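Local coordinates for enolase (alpha proteobacterium BAL199, PDB 3UGV), which is named an enolase and belongs to the enolase superfamily, probably acting on a carboxylate substrate with the help of the magnesium ion it binds, at residues 72-80 and 325-333; 158-167 and 344-352. All coordinates share one frame; numbering follows the deposited sequence.

How the contacts relate
Both contacts are buried, with centres about 12 Å apart, and they meet where the backbone N of L328 donates to the carboxylate of E347 and S325 OG accepts from the N of W345. Contact 1 joins two domains: the edge strand of the N-terminal antiparallel sheet, with the loop after it, meets the loop and helix start that precede strand 346-348. Contact 2 is centred in the barrel, where two parallel strands pair, though its far end, with W167 and W351, reaches strand 30-47 of the N-terminal domain. Contact 1 depends on tyrosine hydroxyls and glutamates reaching between separate elements, whereas contact 2 rests on a ladder of backbone bonds, flanked by aromatic side chains and sealed by an asparagine.

Contact 1 (72-80 and 325-333); sequences RAYLEPYVP and STHLYPEVG
Y329 and E76 both carry CG anti to the carbonyl carbon (chi1 -48° in each), and from there the two side chains run past one another in opposite directions, each ending at the other's backbone. E76 N donates to Y329 OH over 2.9 Å in a nearly straight bond (167° at the hydrogen), while Y329 N gives its hydrogen to E76 OE2 at 3.2 Å. A tyrosine suits this place because its flat ring carries an accepting hydroxyl to the far end. The same OE2 sits over the middle of the Y329 ring, 3.8 Å above its plane. W56 NE1 donates to the second carboxylate oxygen, OE1, so the group is gripped at both ends, and a glutamate is long enough for this double duty. Here the end of the capping domain's edge strand and the loop after it meet the barrel domain, at the loop that leads into helix 330-337, with Y329 as N-cap; enolase-superfamily active sites characteristically lie between these two domains. H327 in that loop, its side chain about 4 Å from a bound magnesium ion, hydrogen-bonds D300, a pairing that recalls the His-Asp dyad of mandelate racemase. Y78 OH comes to the imidazole edge, 3.1 Å from H327 CE1, and L328 CD1 packs against Y78 CE2. In the first turn of the helix, E331 bends at its second torsion to put OE1 2.6 Å from the Y74 hydroxyl, which donates to it on the syn side. F117 of a second subunit stacks on Y78.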
# COMPACT_ATOMS: atom_id res chain seq x y z
N ARG F 72 40.11 -2.52 26.16
CA ARG F 72 39.80 -3.92 26.36
C ARG F 72 38.33 -4.25 26.10
O ARG F 72 37.45 -3.64 26.68
CB ARG F 72 40.19 -4.36 27.77
CG ARG F 72 41.70 -4.46 28.00
CD ARG F 72 42.05 -5.08 29.36
NE ARG F 72 41.96 -4.11 30.44
CZ ARG F 72 42.86 -3.17 30.67
NH1 ARG F 72 43.93 -3.07 29.88
NH2 ARG F 72 42.70 -2.32 31.67
N ALA F 73 38.09 -5.21 25.23
CA ALA F 73 36.75 -5.76 25.05
C ALA F 73 36.88 -7.21 24.59
O ALA F 73 37.98 -7.73 24.39
CB ALA F 73 35.97 -4.95 24.05
N TYR F 74 35.75 -7.88 24.43
CA TYR F 74 35.80 -9.27 24.00
C TYR F 74 34.68 -9.60 23.02
O TYR F 74 33.67 -8.90 22.95
CB TYR F 74 35.77 -10.23 25.20
CG TYR F 74 34.49 -10.18 26.01
CD1 TYR F 74 33.38 -10.94 25.65
CD2 TYR F 74 34.41 -9.39 27.14
CE1 TYR F 74 32.22 -10.90 26.40
CE2 TYR F 74 33.25 -9.34 27.89
CZ TYR F 74 32.16 -10.09 27.53
OH TYR F 74 31.01 -10.04 28.29
N LEU F 75 34.89 -10.65 22.24
CA LEU F 75 33.89 -11.14 21.31
C LEU F 75 33.43 -12.50 21.80
O LEU F 75 34.21 -13.25 22.40
CB LEU F 75 34.49 -11.26 19.91
CG LEU F 75 34.63 -9.98 19.10
CD1 LEU F 75 35.58 -10.20 17.96
CD2 LEU F 75 33.28 -9.57 18.56
N GLU F 76 32.16 -12.81 21.54
CA GLU F 76 31.62 -14.13 21.82
C GLU F 76 31.04 -14.69 20.53
O GLU F 76 29.84 -14.55 20.27
CB GLU F 76 30.52 -14.04 22.88
CG GLU F 76 30.93 -13.23 24.08
CD GLU F 76 29.87 -13.24 25.16
OE1 GLU F 76 29.80 -14.25 25.91
OE2 GLU F 76 29.12 -12.25 25.26
N PRO F 77 31.88 -15.35 19.73
CA PRO F 77 31.54 -15.78 18.36
C PRO F 77 30.83 -17.13 18.22
O PRO F 77 30.60 -17.54 17.08
CB PRO F 77 32.91 -15.82 17.68
CG PRO F 77 33.84 -16.24 18.77
CD PRO F 77 33.29 -15.63 20.06
N TYR F 78 30.51 -17.81 19.32
CA TYR F 78 29.68 -19.02 19.27
C TYR F 78 30.41 -20.29 18.80
O TYR F 78 30.42 -21.29 19.51
CB TYR F 78 28.49 -18.81 18.35
CG TYR F 78 27.31 -18.13 18.97
CD1 TYR F 78 26.32 -18.88 19.58
CD2 TYR F 78 27.14 -16.75 18.90
CE1 TYR F 78 25.22 -18.28 20.15
CE2 TYR F 78 26.03 -16.13 19.46
CZ TYR F 78 25.07 -16.91 20.08
OH TYR F 78 23.95 -16.35 20.65
N VAL F 79 30.97 -20.24 17.60
CA VAL F 79 31.62 -21.40 17.02
C VAL F 79 33.12 -21.28 17.15
O VAL F 79 33.73 -20.40 16.55
CB VAL F 79 31.22 -21.62 15.53
CG1 VAL F 79 29.72 -21.72 15.41
CG2 VAL F 79 31.69 -20.49 14.68
N PRO F 80 33.73 -22.17 17.96
CA PRO F 80 35.16 -22.15 18.28
C PRO F 80 36.04 -22.07 17.03
O PRO F 80 36.94 -21.23 16.97
CB PRO F 80 35.37 -23.49 18.99
CG PRO F 80 34.04 -23.77 19.65
CD PRO F 80 33.02 -23.27 18.65
N SER F 325 16.19 -4.18 23.52
CA SER F 325 16.88 -4.94 24.56
C SER F 325 18.24 -5.35 24.03
O SER F 325 18.55 -5.09 22.87
CB SER F 325 16.06 -6.18 24.96
OG SER F 325 14.86 -5.83 25.64
N THR F 326 19.05 -5.99 24.86
CA THR F 326 20.38 -6.40 24.42
C THR F 326 20.49 -7.89 24.17
O THR F 326 19.62 -8.66 24.53
CB THR F 326 21.48 -6.04 25.44
OG1 THR F 326 21.22 -6.71 26.69
CG2 THR F 326 21.54 -4.53 25.67
N HIS F 327 21.58 -8.28 23.54
CA HIS F 327 21.91 -9.69 23.41
C HIS F 327 23.39 -9.90 23.64
O HIS F 327 24.22 -9.32 22.94
CB HIS F 327 21.54 -10.21 22.04
CG HIS F 327 21.88 -11.65 21.84
ND1 HIS F 327 22.93 -12.07 21.06
CD2 HIS F 327 21.32 -12.77 22.35
CE1 HIS F 327 22.99 -13.39 21.07
NE2 HIS F 327 22.03 -13.84 21.86
N LEU F 328 23.70 -10.75 24.62
CA LEU F 328 25.07 -10.99 25.07
C LEU F 328 25.77 -9.69 25.53
O LEU F 328 25.14 -8.62 25.65
CB LEU F 328 25.86 -11.73 23.99
CG LEU F 328 25.30 -13.11 23.61
CD1 LEU F 328 26.11 -13.77 22.48
CD2 LEU F 328 25.24 -14.03 24.83
N TYR F 329 27.07 -9.81 25.82
CA TYR F 329 27.90 -8.66 26.20
C TYR F 329 27.27 -7.78 27.26
O TYR F 329 27.04 -6.60 27.03
CB TYR F 329 28.23 -7.81 24.96
CG TYR F 329 28.72 -8.63 23.80
CD1 TYR F 329 30.07 -8.89 23.64
CD2 TYR F 329 27.84 -9.16 22.87
CE1 TYR F 329 30.54 -9.65 22.59
CE2 TYR F 329 28.29 -9.93 21.81
CZ TYR F 329 29.64 -10.17 21.68
OH TYR F 329 30.12 -10.92 20.63
N PRO F 330 27.03 -8.34 28.44
CA PRO F 330 26.29 -7.64 29.50
C PRO F 330 26.99 -6.36 29.92
O PRO F 330 26.32 -5.38 30.25
CB PRO F 330 26.28 -8.66 30.66
CG PRO F 330 26.48 -9.96 30.01
CD PRO F 330 27.36 -9.72 28.82
N GLU F 331 28.32 -6.33 29.87
CA GLU F 331 29.04 -5.12 30.26
C GLU F 331 28.84 -3.94 29.29
O GLU F 331 28.37 -2.89 29.71
CB GLU F 331 30.52 -5.39 30.53
CG GLU F 331 30.76 -6.44 31.60
CD GLU F 331 30.53 -7.85 31.08
OE1 GLU F 331 30.57 -8.06 29.84
OE2 GLU F 331 30.30 -8.76 31.90
N VAL F 332 29.20 -4.12 28.02
CA VAL F 332 28.93 -3.09 27.02
C VAL F 332 27.43 -2.85 27.02
O VAL F 332 26.96 -1.71 26.96
CB VAL F 332 29.34 -3.51 25.60
CG1 VAL F 332 29.13 -2.36 24.63
CG2 VAL F 332 30.79 -3.96 25.56
N GLY F 333 26.68 -3.94 27.10
CA GLY F 333 25.24 -3.86 27.18
C GLY F 333 24.73 -2.88 28.23
O GLY F 333 23.97 -1.96 27.93

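Contact 2 (158-167 and 344-352); sequences VKAYNSNGLW and HWLEWQSWA
Parallel pairing of A160, Y161 and N162 with L346, E347 and W348 probably closes the barrel of the catalytic domain. Y161 takes part twice: its N donates to L346 O at 3.0 Å, and its O accepts from W348 N, almost in line with the carbonyl (C=O...N 175°). W348 O in turn accepts from S163 N at 2.8 Å and from S163 OG, which arrives from above the carbonyl plane. In the modified (beta/alpha)7-beta barrel of this superfamily these are probably the first and last strands: on the side away from 346-348, the end of 157-162 bonds through N162 to G192 and K194 of strand 192-196. Y161 and E347 share one face of the pair, the side chain of E347 about 5 Å from a magnesium ion. With its CG between backbone N and carbonyl carbon (chi1 67°), Y161 lays its ring over E347 CA, a CH-pi contact of 4.0 Å to the centroid. E347 itself is held by K194 and L328 N, which suits a buried carboxylate. K159, a long aliphatic chain ending in a charge, suits the face of W345: CE lies 3.6 Å from the centroid of the six-membered ring, with NZ in cation-pi range. At the end of strand 158-162, N162 OD1 accepts from N164 N in an Asx turn, while N164 OD1 takes S350 N in the carbonyl plane at 2.9 Å and ND2 reaches both S350 OG and E184. A leucine replacing N164 would probably leave S350 N and the E184 carboxylate each short of a partner. W167 touches W351 with its ring edge.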
# COMPACT_ATOMS: atom_id res chain seq x y z
N VAL F 158 20.47 -1.28 35.64
CA VAL F 158 19.77 -1.67 34.42
C VAL F 158 19.05 -2.99 34.68
O VAL F 158 19.69 -3.98 35.03
CB VAL F 158 20.73 -1.88 33.24
CG1 VAL F 158 19.93 -2.04 31.93
CG2 VAL F 158 21.71 -0.73 33.14
N LYS F 159 17.73 -2.98 34.52
CA LYS F 159 16.92 -4.17 34.77
C LYS F 159 17.37 -5.27 33.84
O LYS F 159 17.57 -5.03 32.65
CB LYS F 159 15.43 -3.86 34.55
CG LYS F 159 14.47 -4.89 35.16
CD LYS F 159 13.01 -4.53 34.90
CE LYS F 159 12.79 -4.34 33.41
NZ LYS F 159 11.41 -3.88 33.06
N ALA F 160 17.58 -6.47 34.37
CA ALA F 160 18.04 -7.56 33.52
C ALA F 160 17.19 -8.80 33.71
O ALA F 160 16.39 -8.88 34.64
CB ALA F 160 19.51 -7.87 33.79
N TYR F 161 17.36 -9.76 32.82
CA TYR F 161 16.73 -11.06 32.97
C TYR F 161 17.81 -12.10 32.79
O TYR F 161 18.82 -11.85 32.12
CB TYR F 161 15.59 -11.25 31.95
CG TYR F 161 16.03 -11.34 30.49
CD1 TYR F 161 16.26 -12.57 29.89
CD2 TYR F 161 16.18 -10.20 29.70
CE1 TYR F 161 16.64 -12.66 28.57
CE2 TYR F 161 16.54 -10.28 28.38
CZ TYR F 161 16.77 -11.52 27.82
OH TYR F 161 17.15 -11.62 26.52
N ASN F 162 17.60 -13.26 33.38
CA ASN F 162 18.65 -14.26 33.46
C ASN F 162 18.56 -15.27 32.31
O ASN F 162 17.65 -16.10 32.28
CB ASN F 162 18.57 -14.96 34.83
CG ASN F 162 19.78 -15.84 35.12
OD1 ASN F 162 20.49 -16.28 34.21
ND2 ASN F 162 20.01 -16.10 36.40
N SER F 163 19.51 -15.22 31.38
CA SER F 163 19.53 -16.23 30.32
C SER F 163 20.56 -17.34 30.50
O SER F 163 20.91 -18.03 29.54
CB SER F 163 19.62 -15.60 28.92
OG SER F 163 20.84 -14.95 28.70
N ASN F 164 21.03 -17.54 31.73
CA ASN F 164 22.04 -18.58 31.97
C ASN F 164 21.65 -20.00 31.55
O ASN F 164 22.52 -20.80 31.23
CB ASN F 164 22.46 -18.61 33.44
CG ASN F 164 23.70 -17.79 33.72
OD1 ASN F 164 24.45 -17.41 32.81
ND2 ASN F 164 23.93 -17.52 35.00
N GLY F 165 20.36 -20.32 31.58
CA GLY F 165 19.94 -21.70 31.34
C GLY F 165 18.50 -21.93 30.92
O GLY F 165 18.01 -21.30 29.99
N LEU F 166 17.82 -22.85 31.60
CA LEU F 166 16.49 -23.29 31.19
C LEU F 166 16.51 -23.80 29.74
O LEU F 166 15.67 -23.42 28.91
CB LEU F 166 15.45 -22.17 31.37
CG LEU F 166 15.45 -21.52 32.76
CD1 LEU F 166 14.30 -20.54 32.92
CD2 LEU F 166 15.38 -22.60 33.84
N TRP F 167 17.50 -24.65 29.46
CA TRP F 167 17.63 -25.29 28.15
C TRP F 167 16.63 -26.44 28.05
O TRP F 167 15.76 -26.56 28.90
CB TRP F 167 19.07 -25.75 27.91
CG TRP F 167 19.98 -24.59 27.67
CD1 TRP F 167 20.91 -24.08 28.53
CD2 TRP F 167 20.02 -23.77 26.50
NE1 TRP F 167 21.53 -22.99 27.96
CE2 TRP F 167 21.00 -22.79 26.71
CE3 TRP F 167 19.32 -23.79 25.28
CZ2 TRP F 167 21.31 -21.83 25.75
CZ3 TRP F 167 19.62 -22.83 24.34
CH2 TRP F 167 20.60 -21.87 24.58
N HIS F 344 14.87 -1.50 27.18
CA HIS F 344 13.81 -2.37 27.65
C HIS F 344 14.39 -3.37 28.66
O HIS F 344 14.32 -3.14 29.87
CB HIS F 344 13.11 -3.05 26.45
CG HIS F 344 11.85 -3.77 26.81
ND1 HIS F 344 11.31 -4.76 26.02
CD2 HIS F 344 11.03 -3.66 27.89
CE1 HIS F 344 10.21 -5.23 26.58
NE2 HIS F 344 10.03 -4.58 27.73
N TRP F 345 14.97 -4.46 28.18
CA TRP F 345 15.60 -5.44 29.07
C TRP F 345 17.05 -5.67 28.69
O TRP F 345 17.42 -5.62 27.50
CB TRP F 345 14.91 -6.81 29.00
CG TRP F 345 13.53 -6.92 29.59
CD1 TRP F 345 12.35 -6.69 28.96
CD2 TRP F 345 13.20 -7.36 30.92
NE1 TRP F 345 11.30 -6.95 29.80
CE2 TRP F 345 11.79 -7.36 31.01
CE3 TRP F 345 13.95 -7.74 32.04
CZ2 TRP F 345 11.12 -7.73 32.19
CZ3 TRP F 345 13.28 -8.12 33.20
CH2 TRP F 345 11.88 -8.11 33.27
N LEU F 346 17.87 -5.96 29.69
CA LEU F 346 19.25 -6.38 29.47
C LEU F 346 19.36 -7.89 29.62
O LEU F 346 18.97 -8.45 30.64
CB LEU F 346 20.17 -5.71 30.49
CG LEU F 346 21.64 -6.08 30.28
CD1 LEU F 346 22.51 -4.86 30.15
CD2 LEU F 346 22.13 -6.99 31.37
N GLU F 347 19.89 -8.57 28.60
CA GLU F 347 20.07 -10.01 28.73
C GLU F 347 21.31 -10.28 29.56
O GLU F 347 22.40 -9.82 29.21
CB GLU F 347 20.23 -10.68 27.36
CG GLU F 347 20.34 -12.19 27.47
CD GLU F 347 20.58 -12.85 26.12
OE1 GLU F 347 19.76 -13.71 25.71
OE2 GLU F 347 21.60 -12.51 25.48
N TRP F 348 21.17 -11.04 30.64
CA TRP F 348 22.31 -11.34 31.49
C TRP F 348 22.67 -12.81 31.49
O TRP F 348 21.79 -13.67 31.57
CB TRP F 348 22.09 -10.84 32.92
CG TRP F 348 23.25 -11.10 33.87
CD1 TRP F 348 24.30 -10.26 34.13
CD2 TRP F 348 23.47 -12.27 34.68
NE1 TRP F 348 25.15 -10.84 35.05
CE2 TRP F 348 24.67 -12.07 35.41
CE3 TRP F 348 22.77 -13.47 34.87
CZ2 TRP F 348 25.18 -13.02 36.29
CZ3 TRP F 348 23.28 -14.41 35.76
CH2 TRP F 348 24.47 -14.18 36.45
N GLN F 349 23.96 -13.08 31.41
CA GLN F 349 24.50 -14.44 31.57
C GLN F 349 25.90 -14.30 32.14
O GLN F 349 26.51 -13.24 32.02
CB GLN F 349 24.51 -15.19 30.24
CG GLN F 349 25.58 -14.73 29.26
CD GLN F 349 25.24 -13.41 28.58
OE1 GLN F 349 24.07 -13.10 28.32
NE2 GLN F 349 26.28 -12.63 28.29
N SER F 350 26.41 -15.34 32.77
CA SER F 350 27.75 -15.28 33.37
C SER F 350 28.77 -16.17 32.65
O SER F 350 29.79 -16.56 33.21
CB SER F 350 27.70 -15.58 34.87
OG SER F 350 27.05 -16.81 35.12
N TRP F 351 28.48 -16.48 31.39
CA TRP F 351 29.33 -17.34 30.58
C TRP F 351 30.74 -16.80 30.44
O TRP F 351 31.69 -17.58 30.36
CB TRP F 351 28.69 -17.55 29.21
CG TRP F 351 27.31 -18.15 29.31
CD1 TRP F 351 26.71 -18.67 30.43
CD2 TRP F 351 26.35 -18.27 28.26
NE1 TRP F 351 25.45 -19.12 30.13
CE2 TRP F 351 25.20 -18.88 28.80
CE3 TRP F 351 26.35 -17.93 26.90
CZ2 TRP F 351 24.07 -19.16 28.04
CZ3 TRP F 351 25.22 -18.20 26.15
CH2 TRP F 351 24.10 -18.80 26.72
N ALA F 352 30.88 -15.48 30.44
CA ALA F 352 32.20 -14.84 30.30
C ALA F 352 32.84 -14.35 31.61
O ALA F 352 33.97 -13.86 31.60
CB ALA F 352 32.16 -13.71 29.26
O HOH W 1 16.63 -2.69 31.32
O HOH W 2 12.33 -1.40 30.95